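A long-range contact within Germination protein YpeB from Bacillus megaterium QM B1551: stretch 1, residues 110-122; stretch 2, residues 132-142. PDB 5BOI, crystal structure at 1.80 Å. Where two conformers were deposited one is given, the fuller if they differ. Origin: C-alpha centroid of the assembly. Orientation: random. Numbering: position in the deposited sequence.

Stretch 1, residues 110-122: AQYDNMGVFTFVE
Stretch 2, residues 132-142: PDSVKMKMSLE

Strands 115-122 and 134-140 run antiparallel, their axes at 163° and 4.5 Å apart at closest approach. Register pairs Met115 with Ser140, Phe118 with Met137 and Val121 with Ser134. Hydrogen-bonded pairs are Gly116-Met139 (Gly116 N to Met139 O 2.9 Å, Met139 N to Gly116 O 2.8 Å), Phe118-Met137 (Phe118 N to Met137 O and Met137 N to Phe118 O, both 2.8 Å) and Phe120-Val135 (Phe120 N to Val135 O 2.8 Å, Val135 N to Phe120 O 2.9 Å); Leu141 N to Asn114 O (3.1 Å) and Glu122 N to Asp133 O (3.0 Å) extend the ladder. A type I' turn, Tyr112 to Met115, leads from strand 110-112 into strand 115-122, with Asp113 at phi/psi 55/53 and Asn114 at 58/24.

Extended backbones alternate the side chains between faces. Phe118 (m, chi2 -71°), Phe120 (m, chi2 78°), Val135 (t), Met137 (m, t, p) and Met139 (m, m, m) share the buried face. Phe118 CE2 lies 3.5 Å from Met139 CG, which meets the ring edge; Met137 SD sits obliquely, 5.0 Å from the Phe120 ring centroid. Gly116 makes room: an ideal CB would clash with Phe118 CZ at 3.0 Å. Leu141 (m, t) points toward stretch 1, its CD1 3.7 Å from Gln111 CD.

The other face carries Met115 (m, t, m), Val117 (t), Thr119 (m), Val121 (m), Ser134 (p), Lys136 (m, t, t, -20°), Lys138 (m, t, t, t) and Ser140 (t). Extended Lys138 lays aliphatic CG 4.2 Å from Val117 CG2; Thr119 OG1 stays 3.6 Å from Lys136 NZ, without a hydrogen bond. At the end, Glu122 (t, t, chi3 21°) brings OE1 2.9 Å from Asp133 OD2 (Asp133 m, chi2 13°), a like-charge contact rather than a hydrogen bond; Glu122 OE2 and both Asp133 carboxylate oxygens are hydrogen-bonded elsewhere in the structure.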

# COMPACT_ATOMS: atom_id res chain seq x y z
N ALA A 110 -5.07 -9.85 -3.28
CA ALA A 110 -4.98 -11.30 -3.27
C ALA A 110 -5.61 -11.80 -1.99
O ALA A 110 -5.72 -11.06 -1.01
CB ALA A 110 -3.55 -11.77 -3.37
N GLN A 111 -6.04 -13.05 -2.03
CA GLN A 111 -6.56 -13.71 -0.85
C GLN A 111 -5.59 -14.82 -0.42
O GLN A 111 -5.20 -15.65 -1.23
CB GLN A 111 -7.94 -14.28 -1.12
CG GLN A 111 -8.41 -15.21 -0.02
CD GLN A 111 -9.87 -15.55 -0.13
OE1 GLN A 111 -10.59 -14.99 -0.95
NE2 GLN A 111 -10.32 -16.48 0.71
N TYR A 112 -5.21 -14.80 0.85
CA TYR A 112 -4.18 -15.66 1.42
C TYR A 112 -4.54 -16.03 2.87
O TYR A 112 -4.54 -15.15 3.73
CB TYR A 112 -2.84 -14.92 1.38
CG TYR A 112 -1.57 -15.73 1.55
CD1 TYR A 112 -0.89 -16.23 0.44
CD2 TYR A 112 -1.01 -15.93 2.80
CE1 TYR A 112 0.30 -16.95 0.57
CE2 TYR A 112 0.19 -16.65 2.95
CZ TYR A 112 0.84 -17.16 1.83
OH TYR A 112 2.02 -17.87 1.96
N ASP A 113 -4.83 -17.30 3.13
CA ASP A 113 -5.03 -17.75 4.52
C ASP A 113 -6.11 -16.93 5.26
O ASP A 113 -5.88 -16.39 6.34
CB ASP A 113 -3.69 -17.70 5.27
CG ASP A 113 -3.70 -18.51 6.57
OD1 ASP A 113 -4.67 -19.28 6.79
OD2 ASP A 113 -2.73 -18.40 7.36
N ASN A 114 -7.29 -16.83 4.65
CA ASN A 114 -8.42 -16.05 5.19
C ASN A 114 -8.11 -14.56 5.43
O ASN A 114 -8.77 -13.90 6.24
CB ASN A 114 -8.94 -16.69 6.50
CG ASN A 114 -9.63 -18.01 6.23
OD1 ASN A 114 -10.06 -18.26 5.11
ND2 ASN A 114 -9.77 -18.84 7.27
N MET A 115 -7.13 -14.04 4.71
CA MET A 115 -6.83 -12.60 4.75
C MET A 115 -6.89 -12.01 3.35
O MET A 115 -6.57 -12.70 2.36
CB MET A 115 -5.43 -12.34 5.32
CG MET A 115 -5.13 -12.97 6.67
SD MET A 115 -3.41 -12.57 7.10
CE MET A 115 -2.51 -13.35 5.76
N GLY A 116 -7.28 -10.74 3.28
CA GLY A 116 -7.14 -10.00 2.04
C GLY A 116 -5.85 -9.21 2.13
O GLY A 116 -5.58 -8.53 3.13
N VAL A 117 -5.04 -9.30 1.09
CA VAL A 117 -3.76 -8.60 1.03
C VAL A 117 -3.84 -7.61 -0.12
O VAL A 117 -4.12 -7.99 -1.27
CB VAL A 117 -2.59 -9.60 0.82
CG1 VAL A 117 -1.26 -8.87 0.78
CG2 VAL A 117 -2.62 -10.65 1.93
N PHE A 118 -3.59 -6.35 0.20
CA PHE A 118 -3.75 -5.27 -0.77
C PHE A 118 -2.54 -4.36 -0.84
O PHE A 118 -1.89 -4.10 0.18
CB PHE A 118 -4.98 -4.44 -0.41
CG PHE A 118 -6.22 -5.24 -0.26
CD1 PHE A 118 -6.83 -5.78 -1.36
CD2 PHE A 118 -6.78 -5.45 0.99
CE1 PHE A 118 -7.98 -6.52 -1.24
CE2 PHE A 118 -7.94 -6.18 1.12
CZ PHE A 118 -8.54 -6.72 0.00
N THR A 119 -2.24 -3.87 -2.04
CA THR A 119 -1.25 -2.80 -2.19
C THR A 119 -1.92 -1.61 -2.87
O THR A 119 -2.64 -1.78 -3.86
CB THR A 119 -0.03 -3.24 -3.02
OG1 THR A 119 0.57 -4.40 -2.41
CG2 THR A 119 0.99 -2.10 -3.10
N PHE A 120 -1.71 -0.41 -2.32
CA PHE A 120 -2.24 0.82 -2.88
C PHE A 120 -1.06 1.67 -3.28
O PHE A 120 0.01 1.54 -2.66
CB PHE A 120 -3.09 1.57 -1.84
CG PHE A 120 -4.37 0.88 -1.48
CD1 PHE A 120 -4.37 -0.20 -0.60
CD2 PHE A 120 -5.57 1.29 -2.03
CE1 PHE A 120 -5.56 -0.85 -0.26
CE2 PHE A 120 -6.76 0.64 -1.69
CZ PHE A 120 -6.74 -0.43 -0.82
N VAL A 121 -1.20 2.53 -4.30
CA VAL A 121 -0.11 3.41 -4.68
C VAL A 121 -0.56 4.86 -4.81
O VAL A 121 -1.73 5.14 -5.06
CB VAL A 121 0.54 2.99 -6.01
CG1 VAL A 121 1.15 1.59 -5.90
CG2 VAL A 121 -0.48 3.04 -7.17
N GLU A 122 0.39 5.77 -4.67
CA GLU A 122 0.10 7.19 -4.73
C GLU A 122 -0.32 7.59 -6.13
O GLU A 122 0.23 7.11 -7.14
CB GLU A 122 1.31 8.01 -4.29
CG GLU A 122 1.03 9.51 -4.26
CD GLU A 122 2.27 10.33 -4.07
OE1 GLU A 122 3.37 9.81 -4.35
OE2 GLU A 122 2.15 11.49 -3.63
N PRO A 132 6.32 3.19 -6.80
CA PRO A 132 7.24 3.11 -5.65
C PRO A 132 6.66 3.62 -4.32
O PRO A 132 7.08 3.17 -3.25
CB PRO A 132 8.40 4.01 -6.08
CG PRO A 132 8.38 3.96 -7.58
CD PRO A 132 6.93 3.91 -7.93
N ASP A 133 5.70 4.54 -4.40
CA ASP A 133 5.13 5.18 -3.22
C ASP A 133 3.88 4.42 -2.76
O ASP A 133 2.74 4.82 -3.04
CB ASP A 133 4.80 6.64 -3.53
CG ASP A 133 6.05 7.47 -3.83
OD1 ASP A 133 7.13 6.86 -4.03
OD2 ASP A 133 5.97 8.71 -3.86
N SER A 134 4.11 3.31 -2.06
CA SER A 134 3.04 2.34 -1.83
C SER A 134 2.69 2.12 -0.36
O SER A 134 3.49 2.33 0.56
CB SER A 134 3.42 1.00 -2.47
OG SER A 134 4.55 0.41 -1.83
N VAL A 135 1.46 1.67 -0.16
CA VAL A 135 0.94 1.33 1.16
C VAL A 135 0.41 -0.09 1.07
O VAL A 135 -0.34 -0.42 0.14
CB VAL A 135 -0.14 2.28 1.60
CG1 VAL A 135 -0.71 1.83 2.96
CG2 VAL A 135 0.40 3.71 1.69
N LYS A 136 0.78 -0.94 2.03
CA LYS A 136 0.39 -2.34 2.01
C LYS A 136 -0.58 -2.59 3.15
O LYS A 136 -0.39 -2.06 4.25
CB LYS A 136 1.60 -3.26 2.15
CG LYS A 136 2.45 -3.39 0.89
CD LYS A 136 3.87 -3.83 1.21
CE LYS A 136 4.76 -3.73 -0.03
NZ LYS A 136 3.95 -3.70 -1.28
N MET A 137 -1.62 -3.37 2.89
CA MET A 137 -2.64 -3.64 3.91
C MET A 137 -3.01 -5.10 3.91
O MET A 137 -3.05 -5.73 2.86
CB MET A 137 -3.89 -2.83 3.66
CG MET A 137 -3.68 -1.36 3.53
SD MET A 137 -5.28 -0.60 3.76
CE MET A 137 -5.65 -1.08 5.44
N LYS A 138 -3.32 -5.62 5.10
CA LYS A 138 -3.82 -6.97 5.26
C LYS A 138 -5.08 -6.87 6.12
O LYS A 138 -5.08 -6.21 7.16
CB LYS A 138 -2.78 -7.89 5.91
CG LYS A 138 -1.52 -8.08 5.07
CD LYS A 138 -0.45 -8.85 5.82
CE LYS A 138 0.84 -8.88 5.01
NZ LYS A 138 1.97 -9.53 5.74
N MET A 139 -6.15 -7.49 5.63
CA MET A 139 -7.46 -7.41 6.28
C MET A 139 -7.92 -8.80 6.71
O MET A 139 -7.68 -9.77 6.00
CB MET A 139 -8.51 -6.81 5.34
CG MET A 139 -8.08 -5.56 4.59
SD MET A 139 -7.83 -4.16 5.69
CE MET A 139 -9.51 -3.80 6.17
N SER A 140 -8.59 -8.89 7.85
CA SER A 140 -9.24 -10.13 8.24
C SER A 140 -10.47 -10.35 7.39
O SER A 140 -11.33 -9.49 7.32
CB SER A 140 -9.65 -10.10 9.71
OG SER A 140 -10.56 -11.18 9.97
N LEU A 141 -10.60 -11.51 6.77
CA LEU A 141 -11.86 -11.82 6.08
C LEU A 141 -12.96 -12.34 7.02
O LEU A 141 -14.05 -12.65 6.55
CB LEU A 141 -11.62 -12.82 4.95
CG LEU A 141 -10.67 -12.31 3.85
CD1 LEU A 141 -10.55 -13.35 2.76
CD2 LEU A 141 -11.10 -10.97 3.27
N GLU A 142 -12.68 -12.42 8.33
CA GLU A 142 -13.71 -12.83 9.30
C GLU A 142 -14.60 -11.66 9.66
O GLU A 142 -15.82 -11.81 9.85
CB GLU A 142 -13.08 -13.43 10.57
CG GLU A 142 -14.05 -14.07 11.55
CD GLU A 142 -13.35 -14.96 12.58
OE1 GLU A 142 -13.57 -14.79 13.79
OE2 GLU A 142 -12.55 -15.84 12.17